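PDB 3WA7: tannase from Lactobacillus plantarum, which catalyses the hydrolysis of ester bonds in tannins, as expected of a tannase with an alpha/beta-hydrolase fold. Local coordinates for residues A[32-37]-A[137-142]; A[143-148]-A[189-194]; A[132-137]-A[183-188]; A[40-45]-A[112-117]; A[45-50]-A[107-112]. All blocks are in the same frame, centred on the assembly; numbering follows the deposited sequence.

Interaction 1. Residues A[32-37]-A[137-142]; sequences IQYVQH and KAAIRY
The chain leaves strand 22-33 and passes over helix segment 137-142, with the CA atoms of Y34 and Y142 5.9 Å apart and those of V35 and A138 a little further. Y34 and Y142 carry most of the contact. Y34 CG sits between the backbone N and the carbonyl carbon (chi1 58°). A138 CB meets the edge of the Y34 ring, 3.7 Å from Y34 CE1, and A139 CA lies over one face near the rim. The Y34 hydroxyl bonds to G112 O. V35 CG1 reaches the same methyl, A138 CB, at 3.6 Å. One turn on, Y142 CB packs on Y34 CB at 3.9 Å. The Y142 ring reaches past Y34 to I32, whose side chain crosses it at about a right angle, with I32 CG2 3.7 Å from Y142 CZ. An alanine in place of Y142 would probably open a gap between I32, Y34 and L45, because the ring that meets all three would be gone. One water joins the backbones: it donates one hydrogen to Y34 O and one to A138 O, at 2.7 Å from each. The arrangement is that of an alpha/beta-hydrolase sheet with a helix packed on one face, here where the end of strand 22-33 turns out over helix 131-145.

Interaction 2. Residues A[143-148]-A[189-194]; sequences VKYNQG and GAAPAT
Y145 and K144, in the last turn of helix 131-145, meet the loop 189-194 in two different ways. Y145 makes the apolar part. P192 CD lies over one face of its ring, offset toward the rim, in a CH-pi contact 4.0 Å from the ring centroid. P192 CG comes closer to a single atom, 3.5 Å from Y145 CE1. Y145 CG is anti to the backbone N (chi1 178°); Y145 CB touches both alanine methyls, A191 CB at 3.6 Å and A193 CB at 3.8 Å. K144 makes the polar part. Its chain bends at chi3 (76°), and NZ donates to T194 OG1 at 2.9 Å. On the way K144 CD passes 3.3 Å from T194 O, a buried carbonyl oxygen that has no polar partner in the model. K144 NZ also forms a salt bridge with D196. The same carboxylate oxygen, D196 OD2, makes a weak hydrogen bond with T194 OG1, so D196 holds both partners of the lysine-threonine pair. An alanine in place of K144 would probably leave D196 without this positive mate and T194 OG1 without its donor. The loop starts at a Schellman motif: G189, with positive phi, ends helix 182-188, where A190 N bonds to L185 O and G189 N to T186 O. Further along, P192 is the centre of an inverse gamma turn, with A191 and A193 on either side of it in sequence, both touching Y145.

Interaction 3. Residues A[132-137]-A[183-188]; sequences FIVDMK and PALTAL
V134 carries this helix-helix contact, packing against A184, L185 and L188. The axes of segments 132-137 and 183-188 approach to 10.0 Å and cross at -63°. V134 CG1 is anti to the backbone N (chi1 167°) and meets two leucines: L188 CD1 at 3.6 Å and L185 CD2 at 3.8 Å. V134 CG2 takes the other direction, to A184 CB at 3.8 Å. The V134 and L185 side chains slide past each other in opposite directions. L185 CD2 also lies 3.5 Å from V134 O, so a methyl lies against a main-chain carbonyl of the first helix. D135 follows. Its CB points away from the second helix, but OD1 stands 4.1 Å from L188 CD1, the two side chains crossing at about a right angle. The D135 carboxylate has stronger partners outside the pair of helices: R114 forms a salt bridge with it and Q43 a hydrogen bond. K137 ends the contact with its CB, 4.4 Å from L185 CD1. The rest of that lysine leads off to S175 O and D195. The buried interface is apolar, joined by methyl groups of a valine, an alanine and two leucines. It is oblique packing of the short helix 182-188 on helix 131-145, the helix that connects strands 107-111 and 157-160 in this alpha/beta-hydrolase fold.

Interaction 4. Residues A[40-45]-A[112-117]; sequences AAIQVL and GIRGRT
I42 and G112 meet where a type I beta turn, A40 to Q43, leads into strand 44-50 of the central sheet. The partner chain has just left strand 107-111, so this is the end of an antiparallel pairing. The tight part is backbone on backbone. G112 N donates to V44 O at 2.8 Å, nearly along the C=O axis. Beside it G112 CA makes a CH...O contact with I42 O at 3.3 Å. A beta carbon on G112 would run into I42 O, so the close fit depends on glycine. Equally buried is the meeting of Q43 with R114. Q43 NE2 lies over one face of the guanidinium, the amide and guanidinium planes 41° apart, and Q43 NE2 is 3.1 Å from R114 NE. Both groups are donors and do not bond to each other. Both point to the D135 carboxylate, whose negative charge probably makes their closeness tolerable. Toward solvent the contact is looser. A40 and I42 are partly exposed, and they meet R114 at its CG, 4.1 Å from A40 CB and 3.8 Å from I42 CG2. The other branch of I42 reaches the backbone of 112-117: CG1 is anti to the backbone N (chi1 -164°), and CD1 beyond it comes 3.3 Å from I113 O. The backbone just before and at the start of the turn holds the other end of the Q43 amide: Q43 OE1 accepts from V39 N and from A40 N, the latter at 3.2 Å and tilted 33° from the carbonyl plane.

Interaction 5. Residues A[45-50]-A[107-112]; sequences LNVFVP and VVVAAG
N46 with A110 and F48 with V108 are the hydrogen-bonded pairs of two antiparallel strands, 45-50 and 107-111. Each pair has two backbone bonds. In the first, N46 N to A110 O and A110 N to N46 O are both 2.9 Å. In the second, F48 N to V108 O is 2.8 Å and V108 N to F48 O is nearly straight at 177°. CH...O contacts fill in between: V109 CA approaches N46 O at 3.3 Å, and V47 CA approaches V108 O. The non-hydrogen-bonded pairs are L45 with A111 and V47 with V109. Apolar contacts follow the two faces. On one, L45 CB meets A111 CB at 3.8 Å and L45 CD2 meets V109 CG1 at 4.0 Å. On the other, F48 and V108 lie side by side. At the far end V107 CG2 touches V49 CG1 and P50 CD. The N46 side chain bonds to D84 O and N31 N. Strand 44-50 has strand 22-33 as its other neighbour, and strand 107-111 has strand 69-72. Helix 131-145 covers the face with L45, V109 and A111. Helix 95-103 packs on F48 and V108 across the sheet.

How the interactions relate
The five contacts lie along helix 131-145 and the sheet strands beside it. Interactions 1, 2 and 3 all use this helix, with centres 8 to 13 Å apart. Interactions 4 and 5 share L45 and G112 and belong to the pairing of strands 44-50 and 107-111. Along the chain, interaction 5 is nested inside interaction 4, and both lie inside the loop closed by interaction 1. Interaction 1 closes before interaction 2 opens, and interaction 3 crosses both. Interactions 3 and 5 do not touch, and their centres are 19 Å apart. Together the contacts tie strands early in the chain to the later helices 131-145 and 182-188, building one flank of the alpha/beta-hydrolase core.

Interaction 1. Residues A[32-37]-A[137-142]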
# COMPACT_ATOMS: atom_id res chain seq x y z
N ILE A 32 10.67 20.51 5.09
CA ILE A 32 11.95 20.50 4.40
C ILE A 32 11.72 20.15 2.93
O ILE A 32 11.23 19.07 2.61
CB ILE A 32 12.89 19.45 5.02
CG1 ILE A 32 13.19 19.81 6.48
CG2 ILE A 32 14.18 19.36 4.21
CD1 ILE A 32 13.94 18.73 7.24
N GLN A 33 12.08 21.07 2.04
CA GLN A 33 11.95 20.83 0.61
C GLN A 33 12.97 19.73 0.29
O GLN A 33 14.16 19.90 0.55
CB GLN A 33 12.29 22.12 -0.14
CG GLN A 33 12.21 22.05 -1.64
CD GLN A 33 12.50 23.39 -2.29
OE1 GLN A 33 11.85 24.39 -1.98
NE2 GLN A 33 13.49 23.42 -3.18
N TYR A 34 12.52 18.61 -0.27
CA TYR A 34 13.45 17.53 -0.55
C TYR A 34 13.96 17.40 -1.99
O TYR A 34 14.71 16.48 -2.31
CB TYR A 34 12.89 16.19 -0.04
CG TYR A 34 11.54 15.78 -0.60
CD1 TYR A 34 11.43 15.25 -1.89
CD2 TYR A 34 10.38 15.91 0.17
CE1 TYR A 34 10.19 14.85 -2.39
CE2 TYR A 34 9.14 15.51 -0.33
CZ TYR A 34 9.05 14.99 -1.61
OH TYR A 34 7.83 14.59 -2.10
N VAL A 35 13.54 18.33 -2.85
CA VAL A 35 14.02 18.38 -4.24
C VAL A 35 14.35 19.84 -4.53
O VAL A 35 13.78 20.74 -3.91
CB VAL A 35 12.97 17.88 -5.28
CG1 VAL A 35 12.69 16.39 -5.07
CG2 VAL A 35 11.69 18.69 -5.18
N GLN A 36 15.27 20.07 -5.45
CA GLN A 36 15.68 21.43 -5.80
C GLN A 36 14.63 22.19 -6.60
O GLN A 36 14.50 23.41 -6.47
CB GLN A 36 16.98 21.41 -6.60
CG GLN A 36 18.17 20.86 -5.83
CD GLN A 36 19.45 20.94 -6.64
OE1 GLN A 36 19.87 22.02 -7.06
NE2 GLN A 36 20.07 19.79 -6.87
N HIS A 37 13.88 21.48 -7.43
CA HIS A 37 12.86 22.12 -8.26
C HIS A 37 11.48 21.51 -8.08
O HIS A 37 10.96 20.84 -8.97
CB HIS A 37 13.28 22.05 -9.73
CG HIS A 37 14.71 22.43 -9.96
ND1 HIS A 37 15.67 21.53 -10.38
CD2 HIS A 37 15.36 23.61 -9.80
CE1 HIS A 37 16.84 22.14 -10.46
NE2 HIS A 37 16.68 23.40 -10.12
N LYS A 137 10.58 8.22 -3.94
CA LYS A 137 11.99 7.97 -4.23
C LYS A 137 12.84 9.21 -3.96
O LYS A 137 13.96 9.10 -3.45
CB LYS A 137 12.17 7.52 -5.68
CG LYS A 137 11.76 6.07 -5.94
CD LYS A 137 11.67 5.76 -7.44
CE LYS A 137 11.43 4.28 -7.69
NZ LYS A 137 12.59 3.45 -7.26
N ALA A 138 12.33 10.38 -4.31
CA ALA A 138 13.06 11.62 -4.08
C ALA A 138 13.28 11.80 -2.58
O ALA A 138 14.36 12.22 -2.15
CB ALA A 138 12.30 12.81 -4.64
N ALA A 139 12.26 11.49 -1.79
CA ALA A 139 12.36 11.61 -0.34
C ALA A 139 13.40 10.63 0.20
O ALA A 139 14.18 10.97 1.08
CB ALA A 139 11.00 11.35 0.31
N ILE A 140 13.40 9.41 -0.33
CA ILE A 140 14.37 8.41 0.09
C ILE A 140 15.78 8.88 -0.28
O ILE A 140 16.71 8.76 0.52
CB ILE A 140 14.09 7.05 -0.58
CG1 ILE A 140 12.74 6.52 -0.08
CG2 ILE A 140 15.23 6.07 -0.27
CD1 ILE A 140 12.24 5.29 -0.84
N ARG A 141 15.94 9.43 -1.48
CA ARG A 141 17.26 9.91 -1.89
C ARG A 141 17.73 11.04 -0.98
O ARG A 141 18.91 11.12 -0.65
CB ARG A 141 17.25 10.39 -3.35
CG ARG A 141 16.96 9.26 -4.32
CD ARG A 141 17.24 9.64 -5.76
NE ARG A 141 17.12 8.44 -6.59
CZ ARG A 141 17.56 8.35 -7.84
NH1 ARG A 141 18.15 9.38 -8.43
NH2 ARG A 141 17.41 7.20 -8.50
N TYR A 142 16.81 11.90 -0.57
CA TYR A 142 17.15 13.01 0.33
C TYR A 142 17.71 12.44 1.63
O TYR A 142 18.74 12.89 2.13
CB TYR A 142 15.92 13.86 0.65
CG TYR A 142 16.23 14.99 1.61
CD1 TYR A 142 16.72 16.21 1.15
CD2 TYR A 142 16.09 14.81 2.99
CE1 TYR A 142 17.07 17.23 2.03
CE2 TYR A 142 16.44 15.82 3.88
CZ TYR A 142 16.93 17.02 3.40
OH TYR A 142 17.30 18.01 4.28
O HOH W 1 15.81 14.21 -3.30

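Interaction 2. Residues A[143-148]-A[189-194]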
# COMPACT_ATOMS: atom_id res chain seq x y z
N VAL A 143 17.02 11.44 2.17
CA VAL A 143 17.45 10.81 3.42
C VAL A 143 18.82 10.16 3.29
O VAL A 143 19.72 10.42 4.10
CB VAL A 143 16.43 9.75 3.88
CG1 VAL A 143 17.00 8.93 5.04
CG2 VAL A 143 15.14 10.42 4.30
N LYS A 144 18.99 9.33 2.27
CA LYS A 144 20.25 8.62 2.07
C LYS A 144 21.41 9.56 1.74
O LYS A 144 22.55 9.32 2.15
CB LYS A 144 20.09 7.55 0.99
CG LYS A 144 19.00 6.53 1.35
CD LYS A 144 18.95 5.34 0.39
CE LYS A 144 20.08 4.35 0.63
NZ LYS A 144 19.98 3.19 -0.32
N TYR A 145 21.12 10.64 1.02
CA TYR A 145 22.14 11.62 0.66
C TYR A 145 22.66 12.28 1.94
O TYR A 145 23.81 12.71 2.01
CB TYR A 145 21.53 12.70 -0.25
CG TYR A 145 22.48 13.81 -0.65
CD1 TYR A 145 23.67 13.54 -1.33
CD2 TYR A 145 22.18 15.15 -0.37
CE1 TYR A 145 24.52 14.56 -1.73
CE2 TYR A 145 23.03 16.18 -0.77
CZ TYR A 145 24.20 15.88 -1.45
OH TYR A 145 25.04 16.89 -1.86
N ASN A 146 21.79 12.34 2.94
CA ASN A 146 22.13 12.97 4.20
C ASN A 146 22.53 12.02 5.33
O ASN A 146 22.36 12.34 6.50
CB ASN A 146 20.98 13.88 4.64
CG ASN A 146 20.98 15.19 3.89
OD1 ASN A 146 21.88 16.02 4.06
ND2 ASN A 146 19.97 15.40 3.05
N GLN A 147 23.06 10.86 4.96
CA GLN A 147 23.52 9.90 5.95
C GLN A 147 24.52 10.65 6.84
O GLN A 147 25.34 11.42 6.35
CB GLN A 147 24.23 8.73 5.27
CG GLN A 147 24.85 7.73 6.22
CD GLN A 147 25.60 6.63 5.49
OE1 GLN A 147 26.49 6.90 4.68
NE2 GLN A 147 25.23 5.38 5.76
N GLY A 148 24.45 10.41 8.15
CA GLY A 148 25.36 11.07 9.07
C GLY A 148 24.79 12.37 9.59
O GLY A 148 24.78 12.62 10.80
N GLY A 189 15.37 17.67 -9.66
CA GLY A 189 16.59 18.04 -8.97
C GLY A 189 16.67 17.30 -7.65
O GLY A 189 17.00 17.88 -6.62
N ALA A 190 16.34 16.01 -7.68
CA ALA A 190 16.39 15.19 -6.47
C ALA A 190 17.85 15.00 -6.07
O ALA A 190 18.75 15.18 -6.89
CB ALA A 190 15.73 13.84 -6.71
N ALA A 191 18.09 14.65 -4.81
CA ALA A 191 19.44 14.46 -4.32
C ALA A 191 20.17 13.34 -5.06
O ALA A 191 19.55 12.36 -5.47
CB ALA A 191 19.42 14.16 -2.81
N PRO A 192 21.49 13.49 -5.24
CA PRO A 192 22.32 12.50 -5.94
C PRO A 192 22.65 11.32 -5.03
O PRO A 192 23.78 11.19 -4.54
CB PRO A 192 23.55 13.30 -6.32
CG PRO A 192 23.71 14.21 -5.14
CD PRO A 192 22.29 14.68 -4.89
N ALA A 193 21.66 10.47 -4.79
CA ALA A 193 21.82 9.30 -3.94
C ALA A 193 20.92 8.19 -4.46
O ALA A 193 20.14 8.40 -5.39
CB ALA A 193 21.45 9.64 -2.50
N THR A 194 21.04 7.01 -3.87
CA THR A 194 20.23 5.86 -4.27
C THR A 194 18.87 5.90 -3.57
O THR A 194 18.66 6.68 -2.64
CB THR A 194 20.93 4.54 -3.90
OG1 THR A 194 21.24 4.54 -2.50
CG2 THR A 194 22.21 4.36 -4.70

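Interaction 3. Residues A[132-137]-A[183-188]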
# COMPACT_ATOMS: atom_id res chain seq x y z
N PHE A 132 3.53 9.87 -7.65
CA PHE A 132 3.57 9.36 -6.29
C PHE A 132 4.85 8.61 -5.93
O PHE A 132 5.43 8.83 -4.86
CB PHE A 132 2.33 8.49 -6.00
CG PHE A 132 2.37 7.12 -6.62
CD1 PHE A 132 2.66 6.00 -5.85
CD2 PHE A 132 2.08 6.94 -7.97
CE1 PHE A 132 2.67 4.72 -6.40
CE2 PHE A 132 2.08 5.67 -8.54
CZ PHE A 132 2.37 4.56 -7.76
N ILE A 133 5.30 7.73 -6.83
CA ILE A 133 6.51 6.96 -6.57
C ILE A 133 7.77 7.77 -6.82
O ILE A 133 8.80 7.54 -6.20
CB ILE A 133 6.52 5.64 -7.40
CG1 ILE A 133 7.74 4.80 -7.04
CG2 ILE A 133 6.48 5.95 -8.88
CD1 ILE A 133 7.77 4.33 -5.59
N VAL A 134 7.70 8.75 -7.73
CA VAL A 134 8.85 9.61 -7.98
C VAL A 134 9.11 10.40 -6.70
O VAL A 134 10.26 10.55 -6.28
CB VAL A 134 8.59 10.57 -9.16
CG1 VAL A 134 9.66 11.66 -9.20
CG2 VAL A 134 8.61 9.80 -10.47
N ASP A 135 8.04 10.89 -6.07
CA ASP A 135 8.19 11.66 -4.83
C ASP A 135 8.71 10.79 -3.69
O ASP A 135 9.54 11.23 -2.91
CB ASP A 135 6.87 12.31 -4.42
CG ASP A 135 6.56 13.57 -5.20
OD1 ASP A 135 7.46 14.08 -5.90
OD2 ASP A 135 5.42 14.06 -5.11
N MSE A 136 8.20 9.56 -3.59
CA MSE A 136 8.66 8.67 -2.53
C MSE A 136 10.16 8.42 -2.70
O MSE A 136 10.92 8.42 -1.73
CB MSE A 136 7.90 7.34 -2.58
CG MSE A 136 8.13 6.44 -1.37
SE MSE A 136 7.44 7.19 0.28
CE MSE A 136 9.11 7.76 1.09
N LYS A 137 10.58 8.22 -3.94
CA LYS A 137 11.99 7.97 -4.23
C LYS A 137 12.84 9.21 -3.96
O LYS A 137 13.96 9.10 -3.45
CB LYS A 137 12.17 7.52 -5.68
CG LYS A 137 11.76 6.07 -5.94
CD LYS A 137 11.67 5.76 -7.44
CE LYS A 137 11.43 4.28 -7.69
NZ LYS A 137 12.59 3.45 -7.26
N PRO A 183 14.81 10.09 -15.31
CA PRO A 183 14.48 11.35 -15.97
C PRO A 183 13.63 12.28 -15.09
O PRO A 183 13.90 13.48 -15.00
CB PRO A 183 13.74 10.90 -17.22
CG PRO A 183 14.45 9.64 -17.57
CD PRO A 183 14.56 8.95 -16.21
N ALA A 184 12.61 11.72 -14.44
CA ALA A 184 11.73 12.51 -13.58
C ALA A 184 12.48 13.06 -12.37
O ALA A 184 12.30 14.22 -11.99
CB ALA A 184 10.55 11.64 -13.11
N LEU A 185 13.32 12.23 -11.76
CA LEU A 185 14.08 12.65 -10.60
C LEU A 185 15.10 13.73 -10.96
O LEU A 185 15.39 14.62 -10.17
CB LEU A 185 14.77 11.44 -9.96
CG LEU A 185 13.78 10.47 -9.30
CD1 LEU A 185 14.46 9.14 -9.02
CD2 LEU A 185 13.24 11.10 -8.02
N THR A 186 15.64 13.64 -12.17
CA THR A 186 16.61 14.62 -12.64
C THR A 186 15.93 15.97 -12.82
O THR A 186 16.47 17.00 -12.44
CB THR A 186 17.24 14.18 -13.98
OG1 THR A 186 18.02 13.00 -13.78
CG2 THR A 186 18.13 15.29 -14.54
N ALA A 187 14.74 15.95 -13.41
CA ALA A 187 13.98 17.17 -13.65
C ALA A 187 13.66 17.89 -12.34
O ALA A 187 13.73 19.12 -12.26
CB ALA A 187 12.69 16.86 -14.39
N LEU A 188 13.31 17.13 -11.32
CA LEU A 188 12.97 17.69 -10.01
C LEU A 188 14.20 18.16 -9.26
O LEU A 188 14.10 18.94 -8.31
CB LEU A 188 12.25 16.65 -9.15
CG LEU A 188 10.83 16.24 -9.51
CD1 LEU A 188 10.39 15.12 -8.57
CD2 LEU A 188 9.90 17.43 -9.40

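Interaction 4. Residues A[40-45]-A[112-117]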
# COMPACT_ATOMS: atom_id res chain seq x y z
N ALA A 40 5.04 21.32 -6.60
CA ALA A 40 3.88 21.40 -5.73
C ALA A 40 4.30 21.61 -4.28
O ALA A 40 5.32 21.09 -3.84
CB ALA A 40 3.05 20.13 -5.85
N ALA A 41 3.50 22.37 -3.54
CA ALA A 41 3.80 22.68 -2.15
C ALA A 41 3.87 21.46 -1.25
O ALA A 41 4.59 21.46 -0.25
CB ALA A 41 2.76 23.66 -1.60
N ILE A 42 3.14 20.41 -1.60
CA ILE A 42 3.12 19.19 -0.80
C ILE A 42 4.46 18.47 -0.76
O ILE A 42 4.69 17.62 0.11
CB ILE A 42 2.03 18.22 -1.32
CG1 ILE A 42 1.73 17.16 -0.26
CG2 ILE A 42 2.48 17.57 -2.63
CD1 ILE A 42 0.54 16.28 -0.59
N GLN A 43 5.36 18.82 -1.68
CA GLN A 43 6.67 18.18 -1.76
C GLN A 43 7.68 18.63 -0.70
O GLN A 43 8.70 19.26 -1.01
CB GLN A 43 7.27 18.36 -3.16
CG GLN A 43 6.50 17.63 -4.26
CD GLN A 43 7.10 17.86 -5.63
OE1 GLN A 43 7.13 18.99 -6.12
NE2 GLN A 43 7.59 16.80 -6.25
N VAL A 44 7.38 18.31 0.55
CA VAL A 44 8.25 18.63 1.68
C VAL A 44 8.19 17.43 2.60
O VAL A 44 7.30 16.58 2.47
CB VAL A 44 7.78 19.89 2.47
CG1 VAL A 44 7.89 21.12 1.59
CG2 VAL A 44 6.35 19.70 2.96
N LEU A 45 9.15 17.32 3.51
CA LEU A 45 9.14 16.20 4.44
C LEU A 45 9.42 16.68 5.85
O LEU A 45 9.95 17.78 6.05
CB LEU A 45 10.16 15.13 4.01
CG LEU A 45 11.65 15.46 3.84
CD1 LEU A 45 12.32 15.61 5.20
CD2 LEU A 45 12.33 14.34 3.06
N GLY A 112 5.72 14.32 2.23
CA GLY A 112 4.47 14.65 1.57
C GLY A 112 4.61 14.10 0.17
O GLY A 112 5.68 14.19 -0.43
N ILE A 113 3.54 13.53 -0.37
CA ILE A 113 3.56 12.91 -1.69
C ILE A 113 2.45 13.43 -2.61
O ILE A 113 1.29 13.50 -2.22
CB ILE A 113 3.38 11.37 -1.55
CG1 ILE A 113 4.46 10.80 -0.62
CG2 ILE A 113 3.41 10.70 -2.91
CD1 ILE A 113 5.87 10.95 -1.15
N ARG A 114 2.82 13.79 -3.84
CA ARG A 114 1.84 14.28 -4.81
C ARG A 114 0.82 13.19 -5.14
O ARG A 114 1.14 12.00 -5.12
CB ARG A 114 2.53 14.70 -6.10
CG ARG A 114 3.24 16.04 -6.04
CD ARG A 114 3.96 16.28 -7.35
NE ARG A 114 5.09 15.37 -7.50
CZ ARG A 114 5.74 15.15 -8.64
NH1 ARG A 114 5.36 15.77 -9.76
NH2 ARG A 114 6.79 14.35 -8.66
N GLY A 115 -0.40 13.62 -5.45
CA GLY A 115 -1.47 12.71 -5.80
C GLY A 115 -2.17 13.14 -7.07
O GLY A 115 -1.89 14.21 -7.61
N ARG A 116 -3.11 12.32 -7.54
CA ARG A 116 -3.83 12.57 -8.79
C ARG A 116 -4.54 13.91 -8.93
O ARG A 116 -4.80 14.35 -10.04
CB ARG A 116 -4.82 11.43 -9.05
CG ARG A 116 -5.89 11.23 -7.97
CD ARG A 116 -6.60 9.89 -8.17
NE ARG A 116 -7.54 9.57 -7.10
CZ ARG A 116 -8.80 10.02 -7.04
NH1 ARG A 116 -9.28 10.81 -7.99
NH2 ARG A 116 -9.57 9.65 -6.02
N THR A 117 -4.85 14.55 -7.81
CA THR A 117 -5.53 15.84 -7.84
C THR A 117 -4.57 17.02 -7.70
O THR A 117 -4.99 18.18 -7.79
CB THR A 117 -6.59 15.94 -6.72
OG1 THR A 117 -5.99 15.62 -5.47
CG2 THR A 117 -7.75 14.98 -6.99

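Interaction 5. Residues A[45-50]-A[107-112]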
# COMPACT_ATOMS: atom_id res chain seq x y z
N LEU A 45 9.15 17.32 3.51
CA LEU A 45 9.14 16.20 4.44
C LEU A 45 9.42 16.68 5.85
O LEU A 45 9.95 17.78 6.05
CB LEU A 45 10.16 15.13 4.01
CG LEU A 45 11.65 15.46 3.84
CD1 LEU A 45 12.32 15.61 5.20
CD2 LEU A 45 12.33 14.34 3.06
N ASN A 46 9.02 15.87 6.83
CA ASN A 46 9.23 16.18 8.24
C ASN A 46 10.11 15.10 8.84
O ASN A 46 9.97 13.92 8.51
CB ASN A 46 7.90 16.21 9.00
CG ASN A 46 6.96 17.29 8.50
OD1 ASN A 46 7.39 18.34 8.03
ND2 ASN A 46 5.66 17.04 8.64
N VAL A 47 11.00 15.51 9.74
CA VAL A 47 11.91 14.59 10.40
C VAL A 47 11.66 14.60 11.91
O VAL A 47 11.62 15.66 12.52
CB VAL A 47 13.38 14.99 10.15
CG1 VAL A 47 14.32 14.03 10.86
CG2 VAL A 47 13.66 14.99 8.66
N PHE A 48 11.49 13.42 12.49
CA PHE A 48 11.26 13.30 13.93
C PHE A 48 12.28 12.34 14.52
O PHE A 48 12.46 11.22 14.04
CB PHE A 48 9.83 12.84 14.19
CG PHE A 48 8.80 13.71 13.54
CD1 PHE A 48 8.20 13.32 12.34
CD2 PHE A 48 8.48 14.94 14.09
CE1 PHE A 48 7.30 14.16 11.70
CE2 PHE A 48 7.57 15.79 13.45
CZ PHE A 48 6.98 15.39 12.25
N VAL A 49 12.95 12.80 15.58
CA VAL A 49 14.01 12.02 16.21
C VAL A 49 13.87 11.87 17.72
O VAL A 49 13.63 12.86 18.41
CB VAL A 49 15.38 12.68 15.93
CG1 VAL A 49 16.51 11.82 16.48
CG2 VAL A 49 15.56 12.91 14.43
N PRO A 50 14.00 10.64 18.24
CA PRO A 50 13.89 10.45 19.69
C PRO A 50 14.95 11.34 20.34
O PRO A 50 16.09 11.40 19.88
CB PRO A 50 14.20 8.96 19.85
CG PRO A 50 13.60 8.37 18.59
CD PRO A 50 14.09 9.35 17.54
N VAL A 107 13.66 6.51 14.06
CA VAL A 107 13.70 7.86 13.55
C VAL A 107 12.58 7.81 12.52
O VAL A 107 12.38 6.77 11.88
CB VAL A 107 15.05 8.18 12.86
CG1 VAL A 107 14.91 9.42 11.97
CG2 VAL A 107 16.11 8.44 13.92
N VAL A 108 11.83 8.89 12.37
CA VAL A 108 10.74 8.91 11.41
C VAL A 108 10.85 10.06 10.42
O VAL A 108 10.99 11.22 10.82
CB VAL A 108 9.36 9.00 12.11
CG1 VAL A 108 8.23 9.00 11.07
CG2 VAL A 108 9.18 7.85 13.09
N VAL A 109 10.82 9.73 9.14
CA VAL A 109 10.86 10.76 8.11
C VAL A 109 9.55 10.59 7.35
O VAL A 109 9.34 9.59 6.66
CB VAL A 109 12.07 10.58 7.16
CG1 VAL A 109 12.02 11.62 6.04
CG2 VAL A 109 13.36 10.74 7.95
N ALA A 110 8.66 11.56 7.52
CA ALA A 110 7.35 11.53 6.89
C ALA A 110 7.31 12.53 5.74
O ALA A 110 7.26 13.74 5.97
CB ALA A 110 6.27 11.85 7.91
N ALA A 111 7.32 12.02 4.52
CA ALA A 111 7.31 12.87 3.34
C ALA A 111 5.94 13.10 2.73
O ALA A 111 5.09 12.20 2.72
CB ALA A 111 8.26 12.30 2.29
N GLY A 112 5.72 14.32 2.23
CA GLY A 112 4.47 14.65 1.57
C GLY A 112 4.61 14.10 0.17
O GLY A 112 5.68 14.19 -0.43